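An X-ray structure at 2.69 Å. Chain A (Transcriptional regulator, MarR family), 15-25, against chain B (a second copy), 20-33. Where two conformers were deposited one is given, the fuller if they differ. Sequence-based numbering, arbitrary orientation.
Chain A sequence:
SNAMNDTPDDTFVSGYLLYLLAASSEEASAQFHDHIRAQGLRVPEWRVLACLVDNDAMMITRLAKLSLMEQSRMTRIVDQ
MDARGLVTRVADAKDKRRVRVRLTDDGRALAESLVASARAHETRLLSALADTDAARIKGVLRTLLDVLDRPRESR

Chain A 15-25: GYLLYLLAASS
Chain B (20-33) LLAASSEEASAQFH

Two helices from two copies of one protein pack against each other, nearly antiparallel, through small and apolar side chains and one bridging water, with no direct hydrogen bond between them. Chain A is helical from Leu A17 to Ser A25, with Tyr A16 at the N-cap position; its phi/psi of -85/119 lies outside the helical region. Tyr A16 O accepts from Tyr A19 N at 2.7 Å and from Leu A20 N at 3.0 Å. Chain B is helical throughout. Both helices continue beyond Ser A25 and His B33.

The N-to-C directions make an angle of 151°, and the axes approach to 8.5 Å. The register pairs Leu A21 with Ser B25 and Ser A25 with Leu B21, each with CA atoms 5.0 Å apart. Leu A18 CA lies 6.2 Å from Ser B29 CA. Together the stretches bury 523 Å².

The close crossing rests on small residues. Ser A25 and Ser B25, both chi1 t, point toward the opposing helix. Ser A25 OG reaches Ala B22 CA at 3.3 Å, and Ser B25 OG reaches Ala A22 CA at 3.3 Å. The short alanine side chains leave the backbone open to this approach. Ser B25 OG is also 3.3 Å from Ala A22 N, but the angle is too poor for a hydrogen bond.

Leu A21 and Leu B21, both m,t, point toward the partner helix and lie together on one side of these serine-alanine contacts. Leu A21 CB and Ser B25 CB are 3.9 Å apart, as are Ser A25 CB and Leu B21 CB. Leu A21 CD1 packs on Ala B28 CB at 3.6 Å. Ser A24 and Ser B24 are both m and satisfy their hydroxyls within their own helix: Ser A24 OG donates to Leu A20 O at 2.6 Å, and Ser B24 OG to Leu B20 O at 2.7 Å. This lets them sit buried beside leucine.

Leu A18, also m,t, starts sideways, but its end comes nearer. Its CD2 is 3.9 Å from Ala B28 CB, and its CD1 is 4.2 Å from Phe B32 CB. Phe B32 has chi1 t and points toward chain A. Tyr A16, also t, brings its OH to 4.0 Å from Phe B32 CD2, oblique to the ring.

Water 1 links the backbone of one helix to two serines of the other. It donates to Leu A18 O at 2.7 Å. It also hydrogen-bonds Ser B25 OG at 2.9 Å and Ser B29 OG, chi1 -86°, at 2.7 Å.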

# COMPACT_ATOMS: atom_id res chain seq x y z
N GLY A 15 11.33 1.52 -11.91
CA GLY A 15 12.26 2.21 -11.04
C GLY A 15 11.61 3.37 -10.30
O GLY A 15 12.29 4.15 -9.63
N TYR A 16 10.29 3.47 -10.42
CA TYR A 16 9.56 4.61 -9.87
C TYR A 16 9.22 4.39 -8.40
O TYR A 16 8.50 3.44 -8.05
CB TYR A 16 8.29 4.86 -10.67
CG TYR A 16 7.39 5.93 -10.08
CD1 TYR A 16 7.91 7.16 -9.69
CD2 TYR A 16 6.03 5.72 -9.91
CE1 TYR A 16 7.10 8.14 -9.15
CE2 TYR A 16 5.21 6.69 -9.37
CZ TYR A 16 5.75 7.90 -8.99
OH TYR A 16 4.94 8.87 -8.46
N LEU A 17 9.73 5.26 -7.54
CA LEU A 17 9.73 5.01 -6.10
C LEU A 17 8.34 4.67 -5.55
O LEU A 17 8.20 3.81 -4.68
CB LEU A 17 10.33 6.19 -5.33
CG LEU A 17 10.12 6.22 -3.82
CD1 LEU A 17 10.93 5.17 -3.17
CD2 LEU A 17 10.52 7.56 -3.25
N LEU A 18 7.31 5.33 -6.05
CA LEU A 18 6.00 5.06 -5.50
C LEU A 18 5.54 3.66 -5.84
O LEU A 18 4.77 3.05 -5.10
CB LEU A 18 4.97 6.07 -5.98
CG LEU A 18 5.21 7.51 -5.54
CD1 LEU A 18 3.95 8.31 -5.84
CD2 LEU A 18 5.58 7.57 -4.07
N TYR A 19 6.03 3.14 -6.96
CA TYR A 19 5.63 1.78 -7.31
C TYR A 19 6.39 0.82 -6.44
O TYR A 19 5.85 -0.18 -5.98
CB TYR A 19 5.89 1.47 -8.77
CG TYR A 19 5.82 -0.02 -9.03
CD1 TYR A 19 6.98 -0.79 -9.03
CD2 TYR A 19 4.60 -0.64 -9.27
CE1 TYR A 19 6.93 -2.15 -9.26
CE2 TYR A 19 4.53 -2.02 -9.50
CZ TYR A 19 5.70 -2.75 -9.49
OH TYR A 19 5.67 -4.09 -9.73
N LEU A 20 7.66 1.15 -6.23
CA LEU A 20 8.50 0.33 -5.43
C LEU A 20 7.93 0.27 -4.01
O LEU A 20 7.91 -0.80 -3.40
CB LEU A 20 9.93 0.84 -5.46
CG LEU A 20 10.73 0.69 -6.76
CD1 LEU A 20 12.05 1.40 -6.61
CD2 LEU A 20 10.97 -0.74 -7.16
N LEU A 21 7.41 1.37 -3.49
CA LEU A 21 6.80 1.33 -2.16
C LEU A 21 5.49 0.55 -2.18
O LEU A 21 5.34 -0.40 -1.43
CB LEU A 21 6.56 2.72 -1.61
CG LEU A 21 7.81 3.40 -1.07
CD1 LEU A 21 7.54 4.86 -0.97
CD2 LEU A 21 8.20 2.85 0.29
N ALA A 22 4.57 0.92 -3.05
CA ALA A 22 3.29 0.27 -3.10
C ALA A 22 3.41 -1.25 -3.34
O ALA A 22 2.76 -2.04 -2.65
CB ALA A 22 2.45 0.89 -4.13
N ALA A 23 4.24 -1.67 -4.30
CA ALA A 23 4.37 -3.11 -4.61
C ALA A 23 5.02 -3.91 -3.46
O ALA A 23 4.59 -5.03 -3.16
CB ALA A 23 5.11 -3.32 -5.93
N SER A 24 6.04 -3.33 -2.83
CA SER A 24 6.65 -3.93 -1.65
C SER A 24 5.62 -4.20 -0.59
O SER A 24 5.48 -5.33 -0.11
CB SER A 24 7.68 -3.02 -1.02
OG SER A 24 8.70 -2.75 -1.94
N SER A 25 4.89 -3.13 -0.23
CA SER A 25 3.90 -3.18 0.80
C SER A 25 2.86 -4.23 0.46
O SER A 25 2.47 -5.03 1.32
CB SER A 25 3.28 -1.81 0.97
OG SER A 25 2.19 -1.82 1.87
N LEU B 20 5.04 -0.20 8.67
CA LEU B 20 6.00 0.76 8.16
C LEU B 20 5.95 0.79 6.64
O LEU B 20 6.00 1.87 6.05
CB LEU B 20 7.39 0.44 8.63
CG LEU B 20 7.61 0.66 10.12
CD1 LEU B 20 8.92 0.01 10.50
CD2 LEU B 20 7.58 2.11 10.51
N LEU B 21 5.81 -0.37 5.99
CA LEU B 21 5.70 -0.34 4.53
C LEU B 21 4.43 0.40 4.09
O LEU B 21 4.48 1.31 3.25
CB LEU B 21 5.74 -1.75 3.95
CG LEU B 21 7.11 -2.44 3.82
CD1 LEU B 21 6.95 -3.90 3.42
CD2 LEU B 21 8.02 -1.74 2.84
N ALA B 22 3.29 0.03 4.69
CA ALA B 22 2.02 0.55 4.22
C ALA B 22 1.87 2.05 4.48
O ALA B 22 1.41 2.80 3.61
CB ALA B 22 0.89 -0.23 4.83
N ALA B 23 2.29 2.50 5.65
CA ALA B 23 2.27 3.92 5.99
C ALA B 23 3.17 4.72 5.04
O ALA B 23 2.75 5.76 4.50
CB ALA B 23 2.68 4.13 7.42
N SER B 24 4.38 4.24 4.82
CA SER B 24 5.31 4.88 3.89
C SER B 24 4.70 5.07 2.53
O SER B 24 4.76 6.16 1.95
CB SER B 24 6.53 4.02 3.71
OG SER B 24 7.24 3.99 4.92
N SER B 25 4.12 4.00 2.00
CA SER B 25 3.63 4.05 0.65
C SER B 25 2.49 5.10 0.61
O SER B 25 2.43 5.92 -0.30
CB SER B 25 3.18 2.66 0.24
OG SER B 25 2.56 2.68 -1.03
N GLU B 26 1.63 5.08 1.63
CA GLU B 26 0.57 6.03 1.73
C GLU B 26 1.10 7.48 1.79
O GLU B 26 0.70 8.34 0.99
CB GLU B 26 -0.18 5.73 2.98
CG GLU B 26 -1.13 6.81 3.43
CD GLU B 26 -2.54 6.30 3.40
OE1 GLU B 26 -2.89 5.67 2.37
OE2 GLU B 26 -3.26 6.50 4.42
N GLU B 27 1.98 7.75 2.75
CA GLU B 27 2.45 9.12 2.94
C GLU B 27 3.30 9.61 1.78
O GLU B 27 3.27 10.78 1.44
CB GLU B 27 3.19 9.28 4.25
CG GLU B 27 2.22 9.28 5.38
CD GLU B 27 2.86 9.47 6.73
OE1 GLU B 27 3.92 10.14 6.85
OE2 GLU B 27 2.27 8.95 7.71
N ALA B 28 4.05 8.70 1.17
CA ALA B 28 4.90 9.12 0.07
C ALA B 28 4.05 9.47 -1.15
O ALA B 28 4.37 10.45 -1.85
CB ALA B 28 5.93 8.05 -0.26
N SER B 29 2.99 8.69 -1.37
CA SER B 29 2.08 8.84 -2.51
C SER B 29 1.10 10.00 -2.36
O SER B 29 0.57 10.52 -3.35
CB SER B 29 1.26 7.57 -2.69
OG SER B 29 1.95 6.62 -3.47
N ALA B 30 0.85 10.39 -1.12
CA ALA B 30 -0.23 11.35 -0.82
C ALA B 30 -0.18 12.59 -1.71
O ALA B 30 -1.19 12.95 -2.35
CB ALA B 30 -0.26 11.72 0.67
N GLN B 31 0.98 13.22 -1.81
CA GLN B 31 1.05 14.48 -2.54
C GLN B 31 0.77 14.28 -4.03
O GLN B 31 -0.01 15.01 -4.62
CB GLN B 31 2.38 15.18 -2.32
CG GLN B 31 2.33 16.71 -2.44
CD GLN B 31 3.75 17.32 -2.56
OE1 GLN B 31 4.40 17.63 -1.54
NE2 GLN B 31 4.25 17.44 -3.82
N PHE B 32 1.36 13.27 -4.63
CA PHE B 32 1.09 13.02 -6.02
C PHE B 32 -0.36 12.62 -6.27
O PHE B 32 -0.95 13.02 -7.28
CB PHE B 32 2.03 11.98 -6.60
CG PHE B 32 2.02 11.98 -8.09
CD1 PHE B 32 2.43 13.12 -8.79
CD2 PHE B 32 1.52 10.90 -8.80
CE1 PHE B 32 2.39 13.17 -10.16
CE2 PHE B 32 1.48 10.92 -10.20
CZ PHE B 32 1.91 12.06 -10.88
N HIS B 33 -0.92 11.82 -5.36
CA HIS B 33 -2.31 11.46 -5.50
C HIS B 33 -3.20 12.71 -5.44
O HIS B 33 -4.15 12.82 -6.21
CB HIS B 33 -2.73 10.35 -4.54
CG HIS B 33 -2.10 9.01 -4.83
ND1 HIS B 33 -2.25 7.92 -4.00
CD2 HIS B 33 -1.32 8.59 -5.86
CE1 HIS B 33 -1.59 6.89 -4.50
NE2 HIS B 33 -1.00 7.27 -5.62
O HOH W 1 3.55 4.44 -3.09